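Local coordinates for protein fimbrial subunit CupB6 (Pseudomonas aeruginosa, PDB 5CYL) that probably serves as the adhesin at the tip of a chaperone-usher pilus, where it would support surface attachment and biofilm formation, at residues 217-222 with 239-244; 243-248 with 340-345; 250-255 with 305-310; 260-265 with 335-340; 287-292 with 312-317. All blocks are in the same frame, centred on the assembly; numbering follows the deposited sequence.

Interaction 1: 217-222 with 239-244; sequences INVKLG and RSFDIS
Val-219 sets its CG2 methyl over one face of the Phe-241 ring, displaced from the middle toward the rim. This is a CH-pi contact, with CG2 3.9 Å from the ring centroid and 15° off the normal, and the two side chains cross at about a right angle. CG of Phe-241 sits between the backbone N and the carbonyl carbon (chi1 63°). The other valine methyl, CG1, rests 4.1 Å from CB of Arg-239. Further along, Leu-221 brings CD2 to 3.8 Å from CG of Arg-239, whose chain bends, and the carbonyl O of Lys-220 lies at the edge of the guanidinium, near its plane. At the far end Ile-217 touches Ile-243, CD1 to CG1, at 3.9 Å. No hydrogen bond joins the two strands: their axes run antiparallel at 173°, 7.8 Å apart. Each takes its backbone bonds elsewhere, 217-222 from strand 352-361, beside which it runs parallel, and 239-244 from strand 311-322. Two strands of the sandwich, each bonded to a different partner, thus meet mostly through side chains, consistent with the immunoglobulin-like fold of chaperone-usher pilus subunits.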
# COMPACT_ATOMS: atom_id res chain seq x y z
N ILE A 217 22.34 17.09 12.86
CA ILE A 217 21.58 18.02 13.68
C ILE A 217 22.43 18.41 14.89
O ILE A 217 22.97 17.54 15.57
CB ILE A 217 20.27 17.38 14.15
CG1 ILE A 217 19.42 16.97 12.94
CG2 ILE A 217 19.52 18.34 15.07
CD1 ILE A 217 18.07 16.35 13.26
N ASN A 218 22.61 19.70 15.16
CA ASN A 218 23.43 20.09 16.35
C ASN A 218 22.59 20.63 17.46
O ASN A 218 21.85 21.57 17.24
CB ASN A 218 24.52 21.08 16.04
CG ASN A 218 25.43 20.59 14.96
OD1 ASN A 218 26.05 19.53 15.06
ND2 ASN A 218 25.47 21.31 13.87
N VAL A 219 22.72 20.06 18.64
CA VAL A 219 21.97 20.56 19.76
C VAL A 219 22.96 21.11 20.77
O VAL A 219 23.95 20.44 21.12
CB VAL A 219 21.08 19.46 20.36
CG1 VAL A 219 20.15 20.02 21.42
CG2 VAL A 219 20.30 18.76 19.26
N LYS A 220 22.71 22.34 21.20
CA LYS A 220 23.60 22.99 22.16
C LYS A 220 23.00 22.86 23.55
O LYS A 220 21.92 23.37 23.85
CB LYS A 220 23.83 24.46 21.81
CG LYS A 220 24.44 24.68 20.43
CD LYS A 220 25.44 25.84 20.39
CE LYS A 220 26.41 25.71 19.21
NZ LYS A 220 27.71 26.44 19.36
N LEU A 221 23.70 22.16 24.41
CA LEU A 221 23.16 21.93 25.72
C LEU A 221 23.59 23.08 26.62
O LEU A 221 23.03 23.28 27.68
CB LEU A 221 23.59 20.56 26.24
CG LEU A 221 23.05 19.36 25.45
CD1 LEU A 221 23.69 18.10 25.98
CD2 LEU A 221 21.52 19.26 25.46
N GLY A 222 24.59 23.83 26.18
CA GLY A 222 25.10 24.97 26.96
C GLY A 222 26.05 24.61 28.09
O GLY A 222 26.64 23.54 28.11
N ARG A 239 16.77 20.90 26.48
CA ARG A 239 16.85 21.58 25.21
C ARG A 239 15.95 20.82 24.26
O ARG A 239 16.03 19.62 24.14
CB ARG A 239 18.29 21.61 24.70
CG ARG A 239 19.26 22.35 25.60
CD ARG A 239 18.98 23.84 25.60
NE ARG A 239 19.79 24.58 26.56
CZ ARG A 239 19.32 25.10 27.69
NH1 ARG A 239 18.03 24.97 28.00
NH2 ARG A 239 20.13 25.77 28.51
N SER A 240 15.07 21.52 23.55
CA SER A 240 14.13 20.89 22.60
C SER A 240 14.54 20.89 21.15
O SER A 240 14.98 21.89 20.63
CB SER A 240 12.75 21.51 22.72
OG SER A 240 12.08 20.94 23.83
N PHE A 241 14.41 19.74 20.51
CA PHE A 241 14.68 19.57 19.09
C PHE A 241 13.75 18.56 18.47
O PHE A 241 13.15 17.76 19.16
CB PHE A 241 16.15 19.24 18.83
CG PHE A 241 16.60 17.95 19.41
CD1 PHE A 241 16.70 17.77 20.77
CD2 PHE A 241 16.97 16.91 18.57
CE1 PHE A 241 17.13 16.56 21.29
CE2 PHE A 241 17.42 15.69 19.07
CZ PHE A 241 17.50 15.52 20.43
N ASP A 242 13.62 18.59 17.15
CA ASP A 242 12.76 17.66 16.42
C ASP A 242 13.54 16.99 15.31
O ASP A 242 14.30 17.64 14.60
CB ASP A 242 11.59 18.44 15.84
CG ASP A 242 10.46 17.56 15.45
OD1 ASP A 242 10.53 16.90 14.44
OD2 ASP A 242 9.46 17.54 16.12
N ILE A 243 13.35 15.69 15.14
CA ILE A 243 13.91 14.97 14.00
C ILE A 243 12.73 14.73 13.08
O ILE A 243 11.76 14.11 13.48
CB ILE A 243 14.59 13.65 14.37
CG1 ILE A 243 15.80 13.92 15.28
CG2 ILE A 243 15.01 12.88 13.13
CD1 ILE A 243 16.50 12.66 15.70
N SER A 244 12.80 15.26 11.87
CA SER A 244 11.68 15.18 10.95
C SER A 244 11.97 14.65 9.54
O SER A 244 13.08 14.72 9.04
CB SER A 244 11.04 16.55 10.89
OG SER A 244 9.92 16.51 10.03

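Interaction 2: 243-248 with 340-345; sequences ISLSEC and FTFTFP
Leu-245 reaches across to Phe-342, the two side chains meeting tip to tip in the interior of the beta sandwich. Its CB points at the facing strand, and CG, anti to the carbonyl carbon (chi1 -75°), comes 3.8 Å from CE1 of the Phe-342 ring. The two methyls then divide the same ring face between them. CD2 stands over the centre, 3.9 Å from the centroid and 12° off the normal, a CH-pi contact; CD1 lies over the CD1 and CE1 side, 3.7 Å from CE1 of Phe-342. That same leucine CD1 also comes 4.5 Å from CE2 of Phe-344, so it touches a second ring as well, more loosely. Two residues back along the strand, Ile-243 uses both branches. Its CG2 meets the edge of the Phe-342 ring at CZ, 3.8 Å away, while CD1 is placed over one face of Phe-340, toward the rim and 3.9 Å from its CD2, the two side chains sliding past each other in opposite directions. The contact is wholly apolar. Strands 243-245 and 340-343 run at 33° to each other with axes 10.5 Å apart, the spacing of layers packed face to face. Ile-256 and Phe-258 of strand 255-260 and Leu-316 of strand 311-322 line the same interior, and Met-305 of strand 299-308 also touches Phe-342. Beyond Leu-245 the chain leaves its strand for the loop in which Cys-248 is joined to Cys-209 by a disulfide, close to the start of strand 311-322.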
# COMPACT_ATOMS: atom_id res chain seq x y z
N ILE A 243 13.35 15.69 15.14
CA ILE A 243 13.91 14.97 14.00
C ILE A 243 12.73 14.73 13.08
O ILE A 243 11.76 14.11 13.48
CB ILE A 243 14.59 13.65 14.37
CG1 ILE A 243 15.80 13.92 15.28
CG2 ILE A 243 15.01 12.88 13.13
CD1 ILE A 243 16.50 12.66 15.70
N SER A 244 12.80 15.26 11.87
CA SER A 244 11.68 15.18 10.95
C SER A 244 11.97 14.65 9.54
O SER A 244 13.08 14.72 9.04
CB SER A 244 11.04 16.55 10.89
OG SER A 244 9.92 16.51 10.03
N LEU A 245 10.94 14.11 8.91
CA LEU A 245 11.00 13.61 7.54
C LEU A 245 9.90 14.31 6.77
O LEU A 245 8.83 14.59 7.34
CB LEU A 245 10.76 12.10 7.49
CG LEU A 245 11.88 11.18 7.95
CD1 LEU A 245 11.35 9.76 8.09
CD2 LEU A 245 13.04 11.19 6.98
N SER A 246 10.12 14.60 5.49
CA SER A 246 9.04 15.26 4.72
C SER A 246 8.83 14.61 3.38
O SER A 246 9.60 13.75 2.97
CB SER A 246 9.30 16.75 4.58
OG SER A 246 10.64 16.90 4.12
N GLU A 247 7.74 15.00 2.74
CA GLU A 247 7.32 14.38 1.48
C GLU A 247 6.96 12.90 1.67
O GLU A 247 7.20 12.08 0.82
CB GLU A 247 8.40 14.55 0.41
CG GLU A 247 8.64 15.99 0.01
CD GLU A 247 9.63 16.13 -1.13
OE1 GLU A 247 10.08 15.11 -1.70
OE2 GLU A 247 9.98 17.29 -1.45
N CYS A 248 6.36 12.61 2.81
CA CYS A 248 5.94 11.26 3.15
C CYS A 248 4.74 10.83 2.35
O CYS A 248 3.79 11.59 2.19
CB CYS A 248 5.53 11.22 4.62
SG CYS A 248 6.95 11.37 5.73
N PHE A 340 21.24 8.07 14.18
CA PHE A 340 19.88 7.57 14.02
C PHE A 340 19.63 6.97 12.64
O PHE A 340 20.18 7.44 11.66
CB PHE A 340 18.86 8.67 14.36
CG PHE A 340 18.97 9.89 13.51
CD1 PHE A 340 18.40 9.90 12.24
CD2 PHE A 340 19.62 11.03 13.98
CE1 PHE A 340 18.51 11.04 11.43
CE2 PHE A 340 19.73 12.15 13.18
CZ PHE A 340 19.18 12.17 11.91
N THR A 341 18.80 5.93 12.61
CA THR A 341 18.41 5.27 11.36
C THR A 341 16.89 5.21 11.22
O THR A 341 16.18 5.00 12.20
CB THR A 341 18.95 3.84 11.30
OG1 THR A 341 20.37 3.86 11.46
CG2 THR A 341 18.65 3.17 9.98
N PHE A 342 16.40 5.36 9.98
CA PHE A 342 14.96 5.31 9.70
C PHE A 342 14.57 3.97 9.12
O PHE A 342 15.15 3.54 8.15
CB PHE A 342 14.56 6.42 8.74
CG PHE A 342 14.70 7.80 9.28
CD1 PHE A 342 13.79 8.30 10.20
CD2 PHE A 342 15.73 8.62 8.84
CE1 PHE A 342 13.96 9.59 10.71
CE2 PHE A 342 15.92 9.91 9.36
CZ PHE A 342 15.02 10.40 10.29
N THR A 343 13.56 3.31 9.62
CA THR A 343 13.10 2.13 8.91
C THR A 343 11.67 2.27 8.49
O THR A 343 10.84 2.71 9.26
CB THR A 343 13.30 0.82 9.68
OG1 THR A 343 12.49 0.80 10.86
CG2 THR A 343 14.75 0.64 10.05
N PHE A 344 11.41 1.99 7.22
CA PHE A 344 10.07 2.14 6.64
C PHE A 344 9.19 0.88 6.65
O PHE A 344 7.98 0.98 6.44
CB PHE A 344 10.16 2.69 5.22
CG PHE A 344 10.82 4.05 5.14
CD1 PHE A 344 12.19 4.16 4.99
CD2 PHE A 344 10.06 5.20 5.22
CE1 PHE A 344 12.79 5.40 4.91
CE2 PHE A 344 10.65 6.45 5.15
CZ PHE A 344 12.02 6.55 5.00
N PRO A 345 9.79 -0.28 6.88
CA PRO A 345 11.22 -0.40 7.11
C PRO A 345 12.02 -0.53 5.84
O PRO A 345 11.69 -1.38 5.04
CB PRO A 345 11.27 -1.70 7.90
CG PRO A 345 10.17 -2.51 7.29
CD PRO A 345 9.16 -1.58 6.71

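Interaction 3: 250-255 with 305-310; sequences ALAKPE and MRRVGD
Arg-307 reaches from a strand of the immunoglobulin-like sandwich into the loop 250-255 and grips it by backbone carbonyls. Its NH1 donates to Ala-252 O at 3.1 Å in a fairly straight bond (161°), with the acceptor at the edge of the guanidinium and in its plane. The same nitrogen gives weak bonds to Ala-250 O, at 3.3 Å, and to Ala-249 O, so three carbonyls lie round one donor, only that of Ala-252 in a good bond. A weak bond from NH2 to Gly-309 O ties the other end of the group back to its own segment. Just before strand 306-308, Met-305 N donates to Pro-254 O at 3.2 Å, nearly along the C=O axis. The arginine chain bends at chi2 (-70°), bringing CD to 4.1 Å from CD of Pro-254, the two side chains crossing at about a right angle; Cys-248 and Ala-312 also touch Arg-307. One shell further out, Arg-306 forms a salt bridge with Asp-313, and Asp-310 shares a backbone bond with Cys-248, so the strand and the turn after it both have partners beyond the loop. The methionine chain passes the Pro-254 carbonyl, and its SD lies 4.2 Å from CB of Pro-254.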
# COMPACT_ATOMS: atom_id res chain seq x y z
N ALA A 250 1.15 8.97 1.84
CA ALA A 250 0.03 9.07 2.80
C ALA A 250 0.06 8.01 3.89
O ALA A 250 -0.22 8.29 5.04
CB ALA A 250 -1.31 9.08 2.10
N LEU A 251 0.41 6.78 3.51
CA LEU A 251 0.36 5.61 4.38
C LEU A 251 1.70 5.20 4.96
O LEU A 251 1.81 4.17 5.60
CB LEU A 251 -0.17 4.43 3.58
CG LEU A 251 -1.61 4.03 3.82
CD1 LEU A 251 -2.53 5.21 3.99
CD2 LEU A 251 -2.04 3.16 2.66
N ALA A 252 2.72 6.02 4.73
CA ALA A 252 4.05 5.82 5.35
C ALA A 252 3.92 5.89 6.88
O ALA A 252 3.20 6.77 7.42
CB ALA A 252 5.06 6.83 4.82
N LYS A 253 4.59 4.98 7.57
CA LYS A 253 4.60 4.96 9.01
C LYS A 253 6.01 4.68 9.42
O LYS A 253 6.28 3.53 9.79
CB LYS A 253 3.65 3.89 9.56
CG LYS A 253 2.17 4.26 9.41
CD LYS A 253 1.34 3.76 10.59
CE LYS A 253 1.57 2.26 10.79
NZ LYS A 253 0.77 1.65 11.89
N PRO A 254 6.93 5.70 9.35
CA PRO A 254 8.31 5.31 9.61
C PRO A 254 8.69 5.22 11.07
O PRO A 254 7.98 5.70 11.95
CB PRO A 254 9.15 6.43 8.97
CG PRO A 254 8.19 7.49 8.59
CD PRO A 254 6.88 7.17 9.21
N GLU A 255 9.82 4.56 11.31
CA GLU A 255 10.34 4.40 12.67
C GLU A 255 11.78 4.83 12.71
O GLU A 255 12.46 4.85 11.69
CB GLU A 255 10.20 2.95 13.10
CG GLU A 255 8.78 2.56 13.48
CD GLU A 255 8.64 1.13 13.92
OE1 GLU A 255 9.20 0.20 13.29
OE2 GLU A 255 7.95 0.94 14.94
N MET A 305 7.12 7.13 14.72
CA MET A 305 7.08 8.57 14.54
C MET A 305 5.66 9.07 14.34
O MET A 305 4.82 8.37 13.82
CB MET A 305 7.95 8.99 13.36
CG MET A 305 9.39 8.64 13.55
SD MET A 305 10.40 8.92 12.11
CE MET A 305 10.44 10.72 12.03
N ARG A 306 5.44 10.32 14.75
CA ARG A 306 4.16 10.95 14.60
C ARG A 306 3.97 11.40 13.12
O ARG A 306 4.95 11.84 12.47
CB ARG A 306 4.06 12.12 15.53
CG ARG A 306 2.91 13.05 15.19
CD ARG A 306 2.80 14.18 16.19
NE ARG A 306 4.02 14.96 16.25
CZ ARG A 306 4.27 15.87 17.19
NH1 ARG A 306 5.40 16.53 17.15
NH2 ARG A 306 3.42 16.09 18.18
N ARG A 307 2.75 11.25 12.61
CA ARG A 307 2.45 11.68 11.25
C ARG A 307 1.61 12.93 11.27
O ARG A 307 0.55 12.94 11.88
CB ARG A 307 1.76 10.60 10.46
CG ARG A 307 2.69 9.47 10.06
CD ARG A 307 3.74 9.82 8.99
NE ARG A 307 3.31 10.93 8.13
CZ ARG A 307 2.72 10.82 6.95
NH1 ARG A 307 2.47 9.62 6.46
NH2 ARG A 307 2.37 11.90 6.24
N VAL A 308 2.09 14.00 10.66
CA VAL A 308 1.31 15.25 10.54
C VAL A 308 1.45 15.79 9.11
O VAL A 308 2.56 16.01 8.64
CB VAL A 308 1.77 16.33 11.52
CG1 VAL A 308 0.56 17.13 11.94
CG2 VAL A 308 2.44 15.74 12.74
N GLY A 309 0.33 15.96 8.40
CA GLY A 309 0.37 16.32 6.98
C GLY A 309 1.26 15.37 6.18
O GLY A 309 1.16 14.19 6.33
N ASP A 310 2.17 15.93 5.41
CA ASP A 310 3.09 15.17 4.59
C ASP A 310 4.41 14.81 5.27
O ASP A 310 5.28 14.22 4.64
CB ASP A 310 3.39 15.96 3.30
CG ASP A 310 2.19 16.07 2.40
OD1 ASP A 310 1.23 15.27 2.60
OD2 ASP A 310 2.21 16.96 1.53

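Interaction 4: 260-265 with 335-340; sequences DKYVSA and DGAAEF
Ala-337, Lys-261 and Glu-339 carry most of this contact, where the chain leaving strand 255-260 bends over the edge of a neighbouring strand. Lys-261 N donates to Ala-337 O at 3.1 Å, almost straight at 169° but approaching from above the carbonyl plane. Its CB rests 3.8 Å from CB of Ala-337, which also meets the Tyr-262 ring, CE2 to CB at 4.1 Å. Lys-261 then turns off: its CG is anti to the backbone N (chi1 166°) and lies over one face of the same tyrosine ring, toward the rim. Glu-339 crosses the lysine at about a right angle, bringing OE2 to 3.7 Å from CD of Lys-261. The opposite charges come no nearer than 5.4 Å, from NZ of Lys-261 to OE2 of Glu-339, so any attraction would be long-range. The bend itself is an Asx turn, with Tyr-262 N donating to Asp-260 OD1 at 3.1 Å, while the other carboxylate oxygen, OD2, takes a bond from Ser-274 N. Asp-260 and Ala-338 form an antiparallel non-hydrogen-bonded pair. Strand 332-343 thus runs between strand 255-260 on one flank and strand 352-361 on the other, bonded to the latter through Gly-336 and Ala-338.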
# COMPACT_ATOMS: atom_id res chain seq x y z
N ASP A 260 24.65 4.94 20.18
CA ASP A 260 25.66 5.86 20.69
C ASP A 260 26.82 5.83 19.70
O ASP A 260 27.27 4.75 19.35
CB ASP A 260 26.11 5.42 22.08
CG ASP A 260 27.04 6.45 22.75
OD1 ASP A 260 27.50 7.39 22.08
OD2 ASP A 260 27.31 6.32 23.96
N LYS A 261 27.30 6.97 19.25
CA LYS A 261 28.37 6.94 18.25
C LYS A 261 29.62 6.37 18.83
O LYS A 261 30.36 5.75 18.12
CB LYS A 261 28.66 8.31 17.66
CG LYS A 261 29.98 8.39 16.90
CD LYS A 261 29.84 9.19 15.61
CE LYS A 261 31.21 9.39 14.97
NZ LYS A 261 31.33 10.73 14.35
N TYR A 262 29.83 6.56 20.13
CA TYR A 262 31.05 6.09 20.78
C TYR A 262 31.00 4.73 21.47
O TYR A 262 32.00 4.21 21.87
CB TYR A 262 31.54 7.19 21.74
CG TYR A 262 31.64 8.53 21.03
CD1 TYR A 262 32.43 8.66 19.89
CD2 TYR A 262 30.92 9.64 21.47
CE1 TYR A 262 32.52 9.84 19.19
CE2 TYR A 262 31.00 10.84 20.78
CZ TYR A 262 31.82 10.93 19.65
OH TYR A 262 31.96 12.09 18.93
N VAL A 263 29.83 4.16 21.64
CA VAL A 263 29.70 2.86 22.30
C VAL A 263 29.02 1.84 21.39
O VAL A 263 27.92 2.09 20.90
CB VAL A 263 28.92 3.02 23.61
CG1 VAL A 263 28.31 1.72 24.06
CG2 VAL A 263 29.83 3.63 24.66
N SER A 264 29.68 0.71 21.14
CA SER A 264 29.10 -0.37 20.32
C SER A 264 28.38 -1.49 21.12
O SER A 264 27.29 -1.90 20.73
CB SER A 264 30.16 -0.96 19.41
OG SER A 264 31.00 -1.77 20.19
N ALA A 265 28.96 -1.93 22.23
CA ALA A 265 28.36 -2.93 23.13
C ALA A 265 27.05 -2.49 23.84
O ALA A 265 26.87 -1.31 24.13
CB ALA A 265 29.38 -3.34 24.16
N ASP A 335 30.61 16.55 25.24
CA ASP A 335 30.07 16.33 23.89
C ASP A 335 29.63 14.89 23.66
O ASP A 335 30.29 13.97 24.09
CB ASP A 335 31.05 16.77 22.81
CG ASP A 335 31.22 18.30 22.74
OD1 ASP A 335 30.45 19.08 23.35
OD2 ASP A 335 32.16 18.72 22.02
N GLY A 336 28.50 14.73 22.99
CA GLY A 336 28.01 13.40 22.68
C GLY A 336 27.40 13.32 21.32
O GLY A 336 27.00 14.33 20.75
N ALA A 337 27.30 12.12 20.79
CA ALA A 337 26.72 11.99 19.45
C ALA A 337 25.80 10.80 19.34
O ALA A 337 26.12 9.75 19.86
CB ALA A 337 27.83 11.89 18.44
N ALA A 338 24.66 10.95 18.70
CA ALA A 338 23.75 9.82 18.47
C ALA A 338 23.53 9.65 16.98
O ALA A 338 23.14 10.60 16.30
CB ALA A 338 22.42 10.06 19.15
N GLU A 339 23.80 8.45 16.50
CA GLU A 339 23.46 8.09 15.13
C GLU A 339 22.06 7.56 15.10
O GLU A 339 21.73 6.67 15.88
CB GLU A 339 24.37 6.99 14.61
CG GLU A 339 25.80 7.23 14.99
CD GLU A 339 26.76 6.27 14.32
OE1 GLU A 339 26.53 5.05 14.42
OE2 GLU A 339 27.76 6.74 13.72
N PHE A 340 21.24 8.07 14.18
CA PHE A 340 19.88 7.57 14.02
C PHE A 340 19.63 6.97 12.64
O PHE A 340 20.18 7.44 11.66
CB PHE A 340 18.86 8.67 14.36
CG PHE A 340 18.97 9.89 13.51
CD1 PHE A 340 18.40 9.90 12.24
CD2 PHE A 340 19.62 11.03 13.98
CE1 PHE A 340 18.51 11.04 11.43
CE2 PHE A 340 19.73 12.15 13.18
CZ PHE A 340 19.18 12.17 11.91

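Interaction 5: 287-292 with 312-317; sequences VKNGLD and ADLPLS
Leu-291 lies across Pro-315 at about a right angle, its CD2 3.5 Å from CG of the proline, at the end of an antiparallel strand pair in the immunoglobulin-like sandwich. Its other methyl, CD1, meets CD1 of Leu-314 at 3.5 Å. That leucine methyl is also approached by Asn-289, whose ND2 stands 3.6 Å from it, these two side chains again crossing at about a right angle. Nearer the start of the pair Val-287 and Leu-316 cross obliquely, CG1 of the valine 3.8 Å from CD2 of the leucine. Between them the backbones are joined by Lys-288 and Ser-317, a hydrogen-bonded pair: Lys-288 N to Ser-317 O at 2.8 Å, and Ser-317 N to a lone pair of Lys-288 O at 3.2 Å. Asn-289 and Leu-316 follow as a non-hydrogen-bonded pair, then Gly-290 N donates to Pro-315 O. There the strand ends. Asn-289 OD1 takes the backbone N of Asp-292 at 3.0 Å, from above its carbonyl plane, in an Asx motif where the chain turns. Arg-306 of strand 299-308 touches both Leu-291 and Pro-315. A water donates to Lys-288 O at 2.8 Å and makes a weak bond with Ser-317 OG.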
# COMPACT_ATOMS: atom_id res chain seq x y z
N VAL A 287 17.87 11.81 26.59
CA VAL A 287 16.93 12.38 25.63
C VAL A 287 15.54 11.82 25.84
O VAL A 287 15.32 10.59 25.84
CB VAL A 287 17.35 12.09 24.20
CG1 VAL A 287 16.54 12.94 23.22
CG2 VAL A 287 18.81 12.36 24.04
N LYS A 288 14.58 12.73 25.98
CA LYS A 288 13.23 12.33 26.26
C LYS A 288 12.29 12.39 25.03
O LYS A 288 12.19 13.43 24.38
CB LYS A 288 12.71 13.18 27.38
CG LYS A 288 11.31 12.81 27.72
CD LYS A 288 10.71 13.99 28.44
CE LYS A 288 9.44 13.56 29.08
NZ LYS A 288 8.84 14.66 29.89
N ASN A 289 11.60 11.28 24.75
CA ASN A 289 10.66 11.14 23.64
C ASN A 289 9.37 11.86 24.04
O ASN A 289 8.73 11.52 25.02
CB ASN A 289 10.44 9.66 23.31
CG ASN A 289 9.36 9.39 22.25
OD1 ASN A 289 8.35 10.11 22.13
ND2 ASN A 289 9.55 8.33 21.50
N GLY A 290 9.00 12.87 23.24
CA GLY A 290 7.85 13.72 23.53
C GLY A 290 6.54 12.97 23.47
O GLY A 290 5.63 13.25 24.26
N LEU A 291 6.45 12.01 22.54
CA LEU A 291 5.21 11.24 22.35
C LEU A 291 4.99 10.25 23.49
O LEU A 291 3.98 10.26 24.19
CB LEU A 291 5.25 10.52 21.01
CG LEU A 291 5.73 11.39 19.84
CD1 LEU A 291 6.04 10.49 18.67
CD2 LEU A 291 4.73 12.45 19.43
N ASP A 292 5.97 9.38 23.73
CA ASP A 292 5.75 8.35 24.73
C ASP A 292 6.18 8.82 26.10
O ASP A 292 5.79 8.23 27.08
CB ASP A 292 6.27 6.97 24.34
CG ASP A 292 7.75 6.89 24.27
OD1 ASP A 292 8.42 7.85 24.66
OD2 ASP A 292 8.30 5.84 23.84
N ALA A 312 6.69 13.34 8.87
CA ALA A 312 6.74 12.55 10.07
C ALA A 312 7.87 13.07 10.95
O ALA A 312 8.97 13.31 10.51
CB ALA A 312 6.98 11.10 9.71
N ASP A 313 7.59 13.23 12.24
CA ASP A 313 8.60 13.75 13.16
C ASP A 313 8.62 13.03 14.51
O ASP A 313 7.63 12.46 14.93
CB ASP A 313 8.41 15.25 13.38
CG ASP A 313 7.30 15.55 14.34
OD1 ASP A 313 6.14 15.17 14.05
OD2 ASP A 313 7.58 16.16 15.39
N LEU A 314 9.77 13.08 15.17
CA LEU A 314 9.84 12.68 16.56
C LEU A 314 10.24 13.89 17.40
O LEU A 314 11.33 14.44 17.22
CB LEU A 314 10.85 11.55 16.76
CG LEU A 314 10.86 10.92 18.15
CD1 LEU A 314 9.54 10.29 18.46
CD2 LEU A 314 11.98 9.90 18.26
N PRO A 315 9.37 14.32 18.31
CA PRO A 315 9.72 15.42 19.20
C PRO A 315 10.68 14.96 20.30
O PRO A 315 10.47 13.91 20.90
CB PRO A 315 8.38 15.86 19.78
CG PRO A 315 7.47 14.67 19.61
CD PRO A 315 7.93 14.03 18.32
N LEU A 316 11.73 15.73 20.55
CA LEU A 316 12.75 15.34 21.50
C LEU A 316 13.24 16.49 22.37
O LEU A 316 13.20 17.65 21.96
CB LEU A 316 13.95 14.72 20.78
CG LEU A 316 13.73 13.42 20.00
CD1 LEU A 316 14.88 13.15 19.05
CD2 LEU A 316 13.56 12.24 20.93
N SER A 317 13.69 16.16 23.57
CA SER A 317 14.35 17.11 24.46
C SER A 317 15.57 16.44 25.07
O SER A 317 15.58 15.24 25.33
CB SER A 317 13.40 17.62 25.55
OG SER A 317 13.27 16.68 26.58
O HOH W 1 10.81 15.87 24.78

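All five contacts lie within the fimbrial-protein part of the chain and reach the same sheet, and strand 239-245 runs through interactions 1 and 2, whose centres are about 17 Å apart. Interaction 5 lies beside both: Ile-243 O and Leu-314 N, 2.8 Å apart, probably bond, as do Leu-245 N and Ala-312 O at 2.7 Å. Interaction 3 sits close to interaction 2, centres about 8 Å apart, with SD of Met-305 3.9 Å from CE1 of Phe-342, and it touches interaction 5 where Arg-306 O meets CB of Ala-312 at 3.5 Å. Interaction 4 shares Phe-340 with interaction 2 but lies about 26 Å, centre to centre, from interaction 3, toward the opposite end of the sandwich.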